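Local coordinates for protein acyl-CoA dehydrogenase (Bacillus subtilis, PDB 5LNX) that probably uses bound FAD to oxidise saturated acyl-CoA thioesters to their 2,3-dehydro products, passing the electrons to an acceptor, at residues D[15-20]-D[41-46]; D[162-167]-D[189-194]; D[168-173]-D[224-229]; D[256-261]-D[344-349]; D[314-319]-D[369-374]. All blocks are in the same frame, centred on the assembly; numbering follows the deposited sequence.

Interaction 1: D[15-20]-D[41-46]; sequences RDFARK and KKMGKH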
# COMPACT_ATOMS: atom_id res chain seq x y z
N ARG D 15 0.04 20.43 -27.14
CA ARG D 15 -0.27 19.04 -27.53
C ARG D 15 0.15 18.71 -28.98
O ARG D 15 0.71 17.65 -29.24
CB ARG D 15 -1.74 18.68 -27.35
CG ARG D 15 -1.96 17.17 -27.32
CD ARG D 15 -3.36 16.74 -26.86
NE ARG D 15 -3.61 17.00 -25.45
CZ ARG D 15 -4.70 16.61 -24.79
NH1 ARG D 15 -4.83 16.90 -23.50
NH2 ARG D 15 -5.69 15.93 -25.40
N ASP D 16 -0.11 19.64 -29.89
CA ASP D 16 0.21 19.42 -31.31
C ASP D 16 1.71 19.43 -31.56
O ASP D 16 2.26 18.47 -32.13
CB ASP D 16 -0.47 20.47 -32.20
CG ASP D 16 -1.99 20.39 -32.15
OD1 ASP D 16 -2.54 19.29 -31.88
OD2 ASP D 16 -2.64 21.42 -32.39
N PHE D 17 2.37 20.51 -31.12
CA PHE D 17 3.83 20.60 -31.07
C PHE D 17 4.46 19.36 -30.47
O PHE D 17 5.37 18.75 -31.06
CB PHE D 17 4.29 21.80 -30.24
CG PHE D 17 5.79 21.99 -30.25
CD1 PHE D 17 6.38 22.83 -31.17
CD2 PHE D 17 6.61 21.21 -29.44
CE1 PHE D 17 7.77 22.93 -31.26
CE2 PHE D 17 8.00 21.32 -29.51
CZ PHE D 17 8.57 22.18 -30.42
N ALA D 18 3.98 18.99 -29.29
CA ALA D 18 4.50 17.83 -28.56
C ALA D 18 4.55 16.60 -29.44
O ALA D 18 5.61 16.05 -29.71
CB ALA D 18 3.67 17.55 -27.33
N ARG D 19 3.36 16.23 -29.93
CA ARG D 19 3.15 15.02 -30.74
C ARG D 19 3.94 15.04 -32.04
O ARG D 19 4.46 14.01 -32.47
CB ARG D 19 1.65 14.81 -31.06
N LYS D 20 4.03 16.22 -32.66
CA LYS D 20 4.73 16.39 -33.94
C LYS D 20 6.25 16.43 -33.78
O LYS D 20 6.98 15.65 -34.41
CB LYS D 20 4.27 17.68 -34.61
CG LYS D 20 5.12 18.07 -35.84
CD LYS D 20 4.60 17.43 -37.11
CE LYS D 20 5.45 17.90 -38.29
NZ LYS D 20 5.05 19.28 -38.68
N LYS D 41 15.86 24.69 -29.48
CA LYS D 41 15.86 25.83 -30.41
C LYS D 41 14.47 26.07 -30.98
O LYS D 41 13.90 27.16 -30.83
CB LYS D 41 16.84 25.56 -31.55
CG LYS D 41 16.96 26.64 -32.62
CD LYS D 41 18.33 26.66 -33.28
CE LYS D 41 19.42 26.93 -32.26
NZ LYS D 41 20.72 27.31 -32.87
N LYS D 42 13.92 25.01 -31.58
CA LYS D 42 12.57 25.02 -32.16
C LYS D 42 11.50 25.46 -31.15
O LYS D 42 10.74 26.40 -31.41
CB LYS D 42 12.26 23.64 -32.72
CG LYS D 42 11.12 23.58 -33.71
CD LYS D 42 10.89 22.14 -34.16
CE LYS D 42 11.91 21.69 -35.21
NZ LYS D 42 11.51 22.11 -36.58
N MET D 43 11.47 24.80 -29.98
CA MET D 43 10.57 25.20 -28.86
C MET D 43 10.70 26.68 -28.56
O MET D 43 9.72 27.34 -28.21
CB MET D 43 10.90 24.43 -27.58
CG MET D 43 10.58 22.96 -27.59
SD MET D 43 11.13 22.15 -26.07
CE MET D 43 9.88 22.72 -24.91
N GLY D 44 11.93 27.17 -28.65
CA GLY D 44 12.21 28.61 -28.57
C GLY D 44 11.49 29.47 -29.59
O GLY D 44 10.78 30.42 -29.24
N LYS D 45 11.62 29.12 -30.85
CA LYS D 45 10.87 29.79 -31.92
C LYS D 45 9.37 29.73 -31.72
O LYS D 45 8.67 30.70 -32.02
CB LYS D 45 11.19 29.17 -33.25
N HIS D 46 8.87 28.59 -31.25
CA HIS D 46 7.42 28.41 -31.03
C HIS D 46 6.90 28.96 -29.69
O HIS D 46 5.75 28.72 -29.31
CB HIS D 46 7.03 26.94 -31.18
CG HIS D 46 7.04 26.46 -32.60
ND1 HIS D 46 6.06 25.63 -33.09
CD2 HIS D 46 7.90 26.69 -33.62
CE1 HIS D 46 6.32 25.35 -34.36
NE2 HIS D 46 7.43 25.98 -34.70
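A chi1 of -176° swings the ring of Phe-17 clear of its own backbone N and out toward helix 37-45, while chi1 of -73° at His-46 sets CG beside the backbone N and turns the imidazole to meet it. The two rings form an offset edge-to-face pair: the CD1-CE1 edge of Phe-17 points at one face of His-46, with planes at 67° and centroids 5.2 Å apart. The nearest atoms are Phe-17 CD1 and His-46 ND1, at 3.4 Å. The histidine is well placed to present that face because it directly follows the helix, its N still bonded to Lys-42 O. In the all-helical N-terminal domain this pairing joins two consecutive helices, 9-32 and 37-45, across a short connection. Met-43 crosses the ring at about a right angle, its CG 3.6 Å from Phe-17 CZ, and its flexible thioether chain suits the buried side, where Ile-74 of helix 64-77 and Leu-48 also pack. Lys-42 contributes only methylenes, CG lying 4.2 Å from Phe-17 CE1 near the ring plane; the rest of the chain leads the ammonium away toward Glu-21, a long and weak ion pair.

Interaction 2: D[162-167]-D[189-194]; sequences DIYITF and PGFTVG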
# COMPACT_ATOMS: atom_id res chain seq x y z
N ASP D 162 23.49 28.27 -20.46
CA ASP D 162 24.22 29.53 -20.65
C ASP D 162 24.25 30.37 -19.37
O ASP D 162 25.22 31.09 -19.09
CB ASP D 162 23.55 30.37 -21.76
CG ASP D 162 23.49 29.64 -23.09
OD1 ASP D 162 24.53 29.59 -23.79
OD2 ASP D 162 22.41 29.10 -23.42
N ILE D 163 23.14 30.32 -18.63
CA ILE D 163 22.99 31.00 -17.35
C ILE D 163 22.79 29.95 -16.25
O ILE D 163 21.96 29.05 -16.40
CB ILE D 163 21.74 31.91 -17.35
CG1 ILE D 163 21.91 33.09 -18.32
CG2 ILE D 163 21.34 32.31 -15.93
CD1 ILE D 163 22.86 34.19 -17.90
N TYR D 164 23.53 30.10 -15.15
CA TYR D 164 23.34 29.26 -13.95
C TYR D 164 23.03 30.12 -12.71
O TYR D 164 23.91 30.80 -12.18
CB TYR D 164 24.56 28.39 -13.65
CG TYR D 164 24.97 27.42 -14.73
CD1 TYR D 164 25.58 27.87 -15.89
CD2 TYR D 164 24.85 26.04 -14.55
CE1 TYR D 164 25.99 26.99 -16.89
CE2 TYR D 164 25.27 25.15 -15.54
CZ TYR D 164 25.84 25.64 -16.70
OH TYR D 164 26.24 24.79 -17.71
N ILE D 165 21.78 30.04 -12.24
CA ILE D 165 21.38 30.67 -10.97
C ILE D 165 22.02 29.89 -9.83
O ILE D 165 21.66 28.73 -9.57
CB ILE D 165 19.85 30.71 -10.77
CG1 ILE D 165 19.15 31.38 -11.94
CG2 ILE D 165 19.52 31.41 -9.47
CD1 ILE D 165 19.80 32.64 -12.49
N THR D 166 23.02 30.51 -9.21
CA THR D 166 23.97 29.80 -8.36
C THR D 166 23.94 30.37 -6.97
O THR D 166 23.99 31.59 -6.78
CB THR D 166 25.43 29.89 -8.88
OG1 THR D 166 25.47 29.58 -10.28
CG2 THR D 166 26.34 28.89 -8.15
N PHE D 167 23.99 29.45 -6.01
CA PHE D 167 23.89 29.80 -4.60
C PHE D 167 25.20 29.52 -3.88
O PHE D 167 25.77 28.44 -4.02
CB PHE D 167 22.72 29.05 -3.94
CG PHE D 167 21.40 29.36 -4.57
CD1 PHE D 167 20.64 30.42 -4.15
CD2 PHE D 167 20.96 28.61 -5.66
CE1 PHE D 167 19.44 30.72 -4.77
CE2 PHE D 167 19.78 28.91 -6.29
CZ PHE D 167 19.00 29.96 -5.85
N PRO D 189 35.40 32.81 -16.26
CA PRO D 189 36.75 32.34 -15.91
C PRO D 189 36.74 31.54 -14.60
O PRO D 189 36.16 31.99 -13.62
CB PRO D 189 37.55 33.64 -15.72
CG PRO D 189 36.83 34.65 -16.54
CD PRO D 189 35.38 34.27 -16.51
N GLY D 190 37.36 30.37 -14.61
CA GLY D 190 37.43 29.50 -13.43
C GLY D 190 36.18 28.67 -13.14
O GLY D 190 36.14 27.91 -12.16
N PHE D 191 35.18 28.79 -14.00
CA PHE D 191 33.93 28.03 -13.89
C PHE D 191 33.98 26.90 -14.90
O PHE D 191 33.96 27.14 -16.09
CB PHE D 191 32.71 28.92 -14.19
CG PHE D 191 31.42 28.16 -14.33
CD1 PHE D 191 30.80 27.60 -13.23
CD2 PHE D 191 30.78 28.07 -15.57
CE1 PHE D 191 29.59 26.93 -13.36
CE2 PHE D 191 29.58 27.38 -15.71
CZ PHE D 191 28.98 26.81 -14.60
N THR D 192 33.98 25.66 -14.40
CA THR D 192 33.97 24.50 -15.29
C THR D 192 32.83 23.51 -15.03
O THR D 192 32.29 23.41 -13.93
CB THR D 192 35.29 23.73 -15.22
OG1 THR D 192 35.62 23.49 -13.85
CG2 THR D 192 36.39 24.53 -15.90
N VAL D 193 32.49 22.80 -16.11
CA VAL D 193 31.40 21.83 -16.13
C VAL D 193 31.99 20.43 -16.16
O VAL D 193 32.94 20.16 -16.91
CB VAL D 193 30.50 22.01 -17.36
CG1 VAL D 193 29.50 20.87 -17.50
CG2 VAL D 193 29.75 23.34 -17.29
N GLY D 194 31.43 19.55 -15.34
CA GLY D 194 31.84 18.14 -15.29
C GLY D 194 31.20 17.28 -16.38
O GLY D 194 30.33 17.72 -17.14
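Strands 163-169 and 191-196 belong to different sheets, and their nearest CA atoms, those of Tyr-164 and Phe-191, stand 10.7 Å apart, so side chains rather than backbone bonds fill the gap. Phe-191 enters edge first: its CZ sits 3.7 Å above the plane of the Tyr-164 ring, over the centre, and the planes meet at 66° in an edge-to-face stack with centroids 5.0 Å apart. CE2 shares the approach, 3.8 Å from Tyr-164 CE1. With CG anti to its backbone N (chi1 170°), the Phe-191 ring reaches across to the other strand. In the middle beta domain of this acyl-CoA dehydrogenase the stack sits between two sheets, where Leu-210 (against Tyr-164) and Phe-212 (against Phe-191) of strand 207-212 join the layer. Val-193 adds CG2, 3.8 Å from Tyr-164 OH, while that hydroxyl is hydrogen-bonded to Gly-159 N, giving the phenol a polar mate inside an apolar layer. Replacing Tyr-164 with an alanine would probably open a gap under the Phe-191 edge and leave Gly-159 N without its hydroxyl partner. Along the same strand, Thr-166 OG1 donates to Tyr-164 O at 2.7 Å, from well above the carbonyl plane, and the side chain of Tyr-164 is about 9 Å from the FAD.

Interaction 3: D[168-173]-D[224-229]; sequences ALTAPD and GKEGDG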
# COMPACT_ATOMS: atom_id res chain seq x y z
N ALA D 168 25.64 30.49 -3.09
CA ALA D 168 26.98 30.46 -2.49
C ALA D 168 27.05 31.29 -1.21
O ALA D 168 26.46 32.36 -1.14
CB ALA D 168 28.01 30.93 -3.52
N LEU D 169 27.77 30.78 -0.20
CA LEU D 169 27.99 31.50 1.09
C LEU D 169 28.74 32.83 0.98
O LEU D 169 29.88 32.87 0.49
CB LEU D 169 28.80 30.62 2.05
CG LEU D 169 28.11 29.41 2.63
CD1 LEU D 169 29.12 28.56 3.37
CD2 LEU D 169 26.96 29.81 3.54
N THR D 170 28.09 33.91 1.41
CA THR D 170 28.77 35.26 1.54
C THR D 170 29.72 35.71 2.81
O THR D 170 30.91 36.15 2.56
CB THR D 170 27.79 36.38 0.99
OG1 THR D 170 26.41 36.12 1.34
CG2 THR D 170 27.84 36.49 -0.55
N ALA D 171 29.38 35.71 4.13
CA ALA D 171 28.34 35.05 4.95
C ALA D 171 28.47 33.52 5.35
O ALA D 171 27.44 32.83 5.41
CB ALA D 171 27.10 35.05 4.14
N PRO D 172 29.60 33.01 5.79
CA PRO D 172 29.71 31.62 6.29
C PRO D 172 29.24 31.38 7.75
O PRO D 172 28.85 30.25 8.07
CB PRO D 172 31.20 31.30 6.14
CG PRO D 172 31.64 32.08 4.95
CD PRO D 172 30.80 33.33 4.92
N ASP D 173 29.39 32.36 8.63
CA ASP D 173 29.04 32.15 10.06
C ASP D 173 27.52 32.17 10.30
O ASP D 173 27.06 31.81 11.38
CB ASP D 173 29.81 33.08 11.02
CG ASP D 173 29.46 34.54 10.87
OD1 ASP D 173 29.04 34.96 9.76
OD2 ASP D 173 29.73 35.28 11.84
N GLY D 224 19.61 40.00 -6.03
CA GLY D 224 19.09 40.65 -4.82
C GLY D 224 20.12 40.97 -3.74
O GLY D 224 21.33 40.99 -4.01
N LYS D 225 19.65 41.21 -2.51
CA LYS D 225 20.55 41.56 -1.39
C LYS D 225 21.30 40.32 -0.87
O LYS D 225 20.84 39.17 -1.04
CB LYS D 225 19.85 42.29 -0.23
CG LYS D 225 19.43 43.71 -0.57
CD LYS D 225 18.25 44.17 0.27
CE LYS D 225 17.83 45.58 -0.11
NZ LYS D 225 16.61 46.02 0.63
N GLU D 226 22.49 40.58 -0.34
CA GLU D 226 23.32 39.53 0.24
C GLU D 226 22.56 38.93 1.40
O GLU D 226 21.95 39.65 2.19
CB GLU D 226 24.66 40.06 0.74
CG GLU D 226 25.67 40.51 -0.31
CD GLU D 226 27.07 40.64 0.26
OE1 GLU D 226 27.21 40.88 1.48
OE2 GLU D 226 28.05 40.50 -0.51
N GLY D 227 22.59 37.60 1.50
CA GLY D 227 21.83 36.87 2.54
C GLY D 227 20.43 36.42 2.14
O GLY D 227 19.78 35.70 2.89
N ASP D 228 19.97 36.82 0.96
CA ASP D 228 18.59 36.52 0.54
C ASP D 228 18.47 35.19 -0.19
O ASP D 228 17.38 34.79 -0.56
CB ASP D 228 18.06 37.61 -0.40
CG ASP D 228 17.85 38.94 0.27
OD1 ASP D 228 17.95 39.02 1.52
OD2 ASP D 228 17.61 39.93 -0.46
N GLY D 229 19.59 34.49 -0.36
CA GLY D 229 19.70 33.47 -1.38
C GLY D 229 18.85 32.26 -1.04
O GLY D 229 18.10 31.76 -1.90
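Thr-170, where strand 163-169 gives way to loop, faces a type II turn running from Lys-225 to Asp-228, and the CA atoms of Thr-170 and Glu-226 lie 7.0 Å apart. The turn is closed by Asp-228 N bonding to Lys-225 O at 3.2 Å. Its third position is Gly-227, with phi 92°, where a side chain would be jammed against the preceding carbonyl oxygen, so glycine is the natural choice. Asp-228 OD2 also reaches back to Lys-225 N, though only in a weak, bent bond.

Across the gap the side chains meet lightly. The methyl CG2 of Thr-170 lies 4.0 Å from Glu-226 OE2, the two side chains approaching at a slant, and Thr-170 OG1 is 4.1 Å from Gly-227 N, too far for a direct bond. Threonine suits this place because its two branches do different work: the methyl rests beside the carboxylate, and the hydroxyl bonds to Ser-180 OG and Gly-178 O. Glu-226 extends beyond CG so that OE2 arrives at Tyr-146 OH, its hydrogen-bonding partner. The contact thereby brings the end of a strand in the middle beta domain against the turn that leads into helix 229-265 of the C-terminal domain.

Ser-180 OG is hydrogen-bonded both to Thr-170 OG1 and to Gly-227 N, so the polar link between the two segments runs through a third residue. The direct contact is a loose one at the surface, and its position probably depends on that serine and on the glycine-bearing turn more than on the methyl-carboxylate approach.

Interaction 4: D[256-261]-D[344-349]; sequences LEHAVD and DYPVER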
# COMPACT_ATOMS: atom_id res chain seq x y z
N LEU D 256 -0.96 5.22 -18.31
CA LEU D 256 -2.35 4.81 -18.34
C LEU D 256 -2.85 4.57 -19.78
O LEU D 256 -3.33 3.49 -20.13
CB LEU D 256 -3.21 5.86 -17.66
CG LEU D 256 -4.71 5.67 -17.80
CD1 LEU D 256 -5.16 4.43 -17.03
CD2 LEU D 256 -5.44 6.91 -17.31
N GLU D 257 -2.71 5.60 -20.60
CA GLU D 257 -3.20 5.57 -21.97
C GLU D 257 -2.58 4.41 -22.76
O GLU D 257 -3.31 3.64 -23.42
CB GLU D 257 -2.97 6.92 -22.64
CG GLU D 257 -3.77 8.01 -21.86
CD GLU D 257 -5.20 8.24 -22.30
OE1 GLU D 257 -5.41 8.70 -23.43
OE2 GLU D 257 -6.14 8.11 -21.48
N HIS D 258 -1.27 4.23 -22.63
CA HIS D 258 -0.60 3.11 -23.26
C HIS D 258 -1.17 1.80 -22.74
O HIS D 258 -1.46 0.87 -23.52
CB HIS D 258 0.90 3.14 -23.00
CG HIS D 258 1.66 4.09 -23.87
ND1 HIS D 258 1.89 5.40 -23.52
CD2 HIS D 258 2.24 3.92 -25.08
CE1 HIS D 258 2.59 6.00 -24.47
NE2 HIS D 258 2.82 5.12 -25.43
N ALA D 259 -1.32 1.73 -21.41
CA ALA D 259 -1.78 0.51 -20.74
C ALA D 259 -3.20 0.08 -21.15
O ALA D 259 -3.51 -1.10 -21.21
CB ALA D 259 -1.71 0.69 -19.23
N VAL D 260 -4.06 1.07 -21.41
CA VAL D 260 -5.45 0.83 -21.76
C VAL D 260 -5.53 0.21 -23.16
O VAL D 260 -6.03 -0.90 -23.36
CB VAL D 260 -6.28 2.13 -21.72
CG1 VAL D 260 -7.65 1.93 -22.37
CG2 VAL D 260 -6.45 2.61 -20.29
N ASP D 261 -5.04 0.98 -24.12
CA ASP D 261 -4.84 0.60 -25.51
C ASP D 261 -4.23 -0.81 -25.65
O ASP D 261 -4.75 -1.68 -26.37
CB ASP D 261 -3.92 1.70 -26.16
CG ASP D 261 -3.44 1.33 -27.56
OD1 ASP D 261 -2.73 0.34 -27.57
OD2 ASP D 261 -3.68 2.01 -28.61
N ASP D 344 12.41 -1.27 -26.76
CA ASP D 344 11.67 -0.93 -28.01
C ASP D 344 10.22 -0.58 -27.78
O ASP D 344 9.61 0.08 -28.61
CB ASP D 344 11.76 -2.06 -29.06
CG ASP D 344 11.24 -3.41 -28.59
OD1 ASP D 344 10.72 -3.51 -27.46
OD2 ASP D 344 11.34 -4.36 -29.41
N TYR D 345 9.68 -1.02 -26.66
CA TYR D 345 8.33 -0.63 -26.20
C TYR D 345 8.36 0.54 -25.21
O TYR D 345 9.33 0.68 -24.45
CB TYR D 345 7.65 -1.84 -25.56
CG TYR D 345 7.17 -2.84 -26.58
CD1 TYR D 345 5.86 -2.82 -27.03
CD2 TYR D 345 8.03 -3.79 -27.11
CE1 TYR D 345 5.41 -3.74 -27.97
CE2 TYR D 345 7.59 -4.71 -28.05
CZ TYR D 345 6.28 -4.68 -28.47
OH TYR D 345 5.81 -5.60 -29.37
N PRO D 346 7.26 1.34 -25.15
CA PRO D 346 7.22 2.70 -24.62
C PRO D 346 6.98 2.88 -23.10
O PRO D 346 6.86 4.01 -22.66
CB PRO D 346 6.02 3.28 -25.36
CG PRO D 346 5.06 2.16 -25.41
CD PRO D 346 5.88 0.90 -25.48
N VAL D 347 6.86 1.79 -22.34
CA VAL D 347 6.47 1.85 -20.90
C VAL D 347 7.62 1.74 -19.90
O VAL D 347 7.54 2.20 -18.77
CB VAL D 347 5.45 0.75 -20.51
CG1 VAL D 347 4.08 1.10 -21.03
CG2 VAL D 347 5.89 -0.63 -20.98
N GLU D 348 8.66 1.05 -20.29
CA GLU D 348 9.80 0.82 -19.44
C GLU D 348 10.54 2.16 -19.03
O GLU D 348 11.05 2.32 -17.89
CB GLU D 348 10.59 -0.25 -20.16
CG GLU D 348 11.99 -0.32 -19.71
CD GLU D 348 12.79 0.86 -20.20
OE1 GLU D 348 12.51 1.38 -21.31
OE2 GLU D 348 13.64 1.30 -19.40
N ARG D 349 10.46 3.14 -19.91
CA ARG D 349 11.06 4.45 -19.69
C ARG D 349 10.29 5.20 -18.66
O ARG D 349 10.82 6.10 -18.01
CB ARG D 349 11.05 5.26 -20.98
CG ARG D 349 9.69 5.73 -21.42
CD ARG D 349 9.78 6.49 -22.74
NE ARG D 349 10.33 5.68 -23.81
CZ ARG D 349 10.37 6.05 -25.08
NH1 ARG D 349 9.88 7.22 -25.47
NH2 ARG D 349 10.93 5.23 -25.98
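His-258 and Pro-346 make the closest contact: CD2 and NE2 of the imidazole lie against the CB-CG side of the pyrrolidine ring. Pro-346 CG is 3.3 Å from His-258 CD2, and Pro-346 CB is 3.7 Å from His-258 NE2, the two side chains meeting at a slant. The CB of His-258 comes within 4.3 Å of Val-347 CG1, a looser touch nearer the helix backbone. Proline fits here as a compact, rigid surface in the loop before helix 348-356.

What aims the imidazole is a bond back to its own helix. With chi1 at -79°, CG lies beside the backbone N, and ND1 is hydrogen-bonded to Ala-254 O, one turn earlier; the ring is thus fixed with its far side, CD2 and NE2, turned to the proline. An alanine in place of His-258 would probably uncover this side of Pro-346 and leave Ala-254 O without its side-chain mate.

The contact belongs to the C-terminal helical domain, where helix 229-265 is the longest helix of the chain. Tyr-336, from helix 332-336, packs on both Pro-346 and Val-347, and its hydroxyl makes a weak hydrogen bond to His-258 O. Farther out, Arg-349 NH2 forms a salt bridge with Glu-27 of the N-terminal domain. Subunit contacts flank the site: Val-260 packs on Leu-375 of a neighbouring subunit and Glu-348 on Leu-200 of another, while the side chain of Val-347 stands about 11 Å from the FAD.

Interaction 5: D[314-319]-D[369-374]; sequences ASMAKQ and LIISKY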
# COMPACT_ATOMS: atom_id res chain seq x y z
N ALA D 314 1.71 22.64 -2.91
CA ALA D 314 2.74 22.26 -3.88
C ALA D 314 3.51 21.03 -3.41
O ALA D 314 3.89 20.17 -4.20
CB ALA D 314 3.71 23.42 -4.10
N SER D 315 3.76 20.97 -2.11
CA SER D 315 4.39 19.79 -1.51
C SER D 315 3.53 18.54 -1.66
O SER D 315 4.00 17.48 -2.02
CB SER D 315 4.71 20.03 -0.03
OG SER D 315 6.00 20.57 0.08
N MET D 316 2.26 18.69 -1.33
CA MET D 316 1.25 17.63 -1.52
C MET D 316 1.18 17.06 -2.95
O MET D 316 1.21 15.85 -3.16
CB MET D 316 -0.14 18.16 -1.11
CG MET D 316 -0.37 18.16 0.39
SD MET D 316 -1.85 19.05 0.90
CE MET D 316 -2.05 18.56 2.62
N ALA D 317 1.07 17.97 -3.92
CA ALA D 317 1.10 17.63 -5.35
C ALA D 317 2.34 16.86 -5.79
O ALA D 317 2.25 15.91 -6.56
CB ALA D 317 1.00 18.91 -6.18
N LYS D 318 3.50 17.35 -5.35
CA LYS D 318 4.80 16.77 -5.75
C LYS D 318 4.90 15.32 -5.26
O LYS D 318 5.21 14.41 -6.03
CB LYS D 318 5.97 17.57 -5.17
CG LYS D 318 7.33 17.30 -5.80
CD LYS D 318 8.10 16.16 -5.13
CE LYS D 318 9.56 16.16 -5.55
NZ LYS D 318 10.32 14.97 -5.06
N GLN D 319 4.53 15.14 -4.00
CA GLN D 319 4.54 13.83 -3.34
C GLN D 319 3.48 12.88 -3.90
O GLN D 319 3.71 11.67 -4.05
CB GLN D 319 4.31 14.00 -1.83
CG GLN D 319 4.35 12.70 -1.03
CD GLN D 319 2.98 12.12 -0.72
OE1 GLN D 319 2.16 12.78 -0.07
NE2 GLN D 319 2.68 10.97 -1.30
N LEU D 369 7.65 15.92 5.60
CA LEU D 369 8.17 16.83 6.65
C LEU D 369 7.62 18.26 6.55
O LEU D 369 6.95 18.74 7.48
CB LEU D 369 9.70 16.87 6.57
N ILE D 370 7.80 18.88 5.40
CA ILE D 370 7.23 20.23 5.14
C ILE D 370 5.72 20.28 5.43
O ILE D 370 5.26 21.13 6.17
CB ILE D 370 7.42 20.67 3.68
CG1 ILE D 370 8.90 20.97 3.37
CG2 ILE D 370 6.56 21.89 3.36
CD1 ILE D 370 9.17 21.29 1.92
N ILE D 371 4.97 19.37 4.79
CA ILE D 371 3.52 19.30 4.96
C ILE D 371 3.19 19.21 6.44
O ILE D 371 2.42 19.99 6.97
CB ILE D 371 2.91 18.07 4.24
CG1 ILE D 371 2.89 18.29 2.74
CG2 ILE D 371 1.50 17.75 4.73
CD1 ILE D 371 2.96 17.00 1.97
N SER D 372 3.78 18.22 7.10
CA SER D 372 3.60 18.03 8.54
C SER D 372 3.89 19.30 9.36
O SER D 372 3.25 19.53 10.39
CB SER D 372 4.49 16.89 9.04
OG SER D 372 5.81 17.34 9.25
N LYS D 373 4.87 20.09 8.93
CA LYS D 373 5.16 21.39 9.60
C LYS D 373 4.00 22.40 9.53
O LYS D 373 3.81 23.19 10.47
CB LYS D 373 6.45 22.04 9.09
CG LYS D 373 7.65 21.43 9.77
CD LYS D 373 8.95 22.11 9.38
CE LYS D 373 10.11 21.15 9.27
NZ LYS D 373 11.13 21.68 8.33
N TYR D 374 3.26 22.40 8.42
CA TYR D 374 2.04 23.23 8.33
C TYR D 374 0.93 22.70 9.25
O TYR D 374 0.14 23.47 9.81
CB TYR D 374 1.49 23.25 6.90
CG TYR D 374 2.25 24.12 5.92
CD1 TYR D 374 1.83 25.40 5.63
CD2 TYR D 374 3.34 23.61 5.22
CE1 TYR D 374 2.49 26.17 4.67
CE2 TYR D 374 4.02 24.36 4.27
CZ TYR D 374 3.59 25.64 4.00
OH TYR D 374 4.26 26.40 3.05
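Helices 311-326 and 364-376 pack here within the C-terminal helical domain, whose bundle of antiparallel helices is a hallmark of acyl-CoA dehydrogenases. The two short segments run roughly antiparallel, their axes 9.5 Å apart at closest and crossing at -145°. Where they come nearest, small faces large: the CA atoms of Ser-315 and Ile-371 are 6.5 Å apart, an approach that the small serine side chain permits.

Ile-371 contributes the largest share of the contact, and it does so through one branch. Its CG1-CD1 arm, with CG1 anti to the carbonyl carbon (chi1 -74°), reaches across to the other helix, where CG1 lies 3.7 Å from Ser-315 CB. The arm then runs on to CD1, 3.8 Å from the backbone N of Met-316. The long, unbranched side chain of Met-316 leaves its helix alongside and crosses the isoleucine at a slant, CG sitting 3.9 Å from Ile-371 CD1. A beta-branched residue on one side and a pliable thioether on the other meet through apolar carbons, and both also pack on Thr-288 of a neighbouring subunit, so this face of the helix pair contributes to an interface of the assembly.

Ser-315 is buried but polar, and its hydroxyl is satisfied by a hydrogen bond to OE1 of Gln-367, one turn before Ile-371 on helix 364-376. Lys-318 of the same helix as Ser-315 ties it to the loop before helix 364-376, its NZ bonding to Gly-362 O and Thr-357 O. Ile-370, which also rests on Arg-241 of helix 229-265, flanks the serine hydroxyl with two carbons: CG2 lies 3.6 Å from Ser-315 OG, and CD1 lies 3.7 Å from the same oxygen.

In the fold
From the N terminus, interaction 1 closes first, joining two successive helices of the N-terminal domain across a short connection. Interaction 2 then opens on strand 163-169 and ties the two sheets of the middle domain; interaction 3 starts farther along the same strand and ends at the turn entering helix 229-265, so joining the middle domain to the C-terminal one. These two cross, and they touch where Phe-167 CE1 packs on Gly-229 O. Interactions 4 and 5 also cross, both within the C-terminal helical domain, with centres about 30 Å apart: one joins helix 229-265 to the approach to helix 348-356, the other joins helices 311-326 and 364-376. Interactions 3 and 4 lie on opposite sides of the chain's centre.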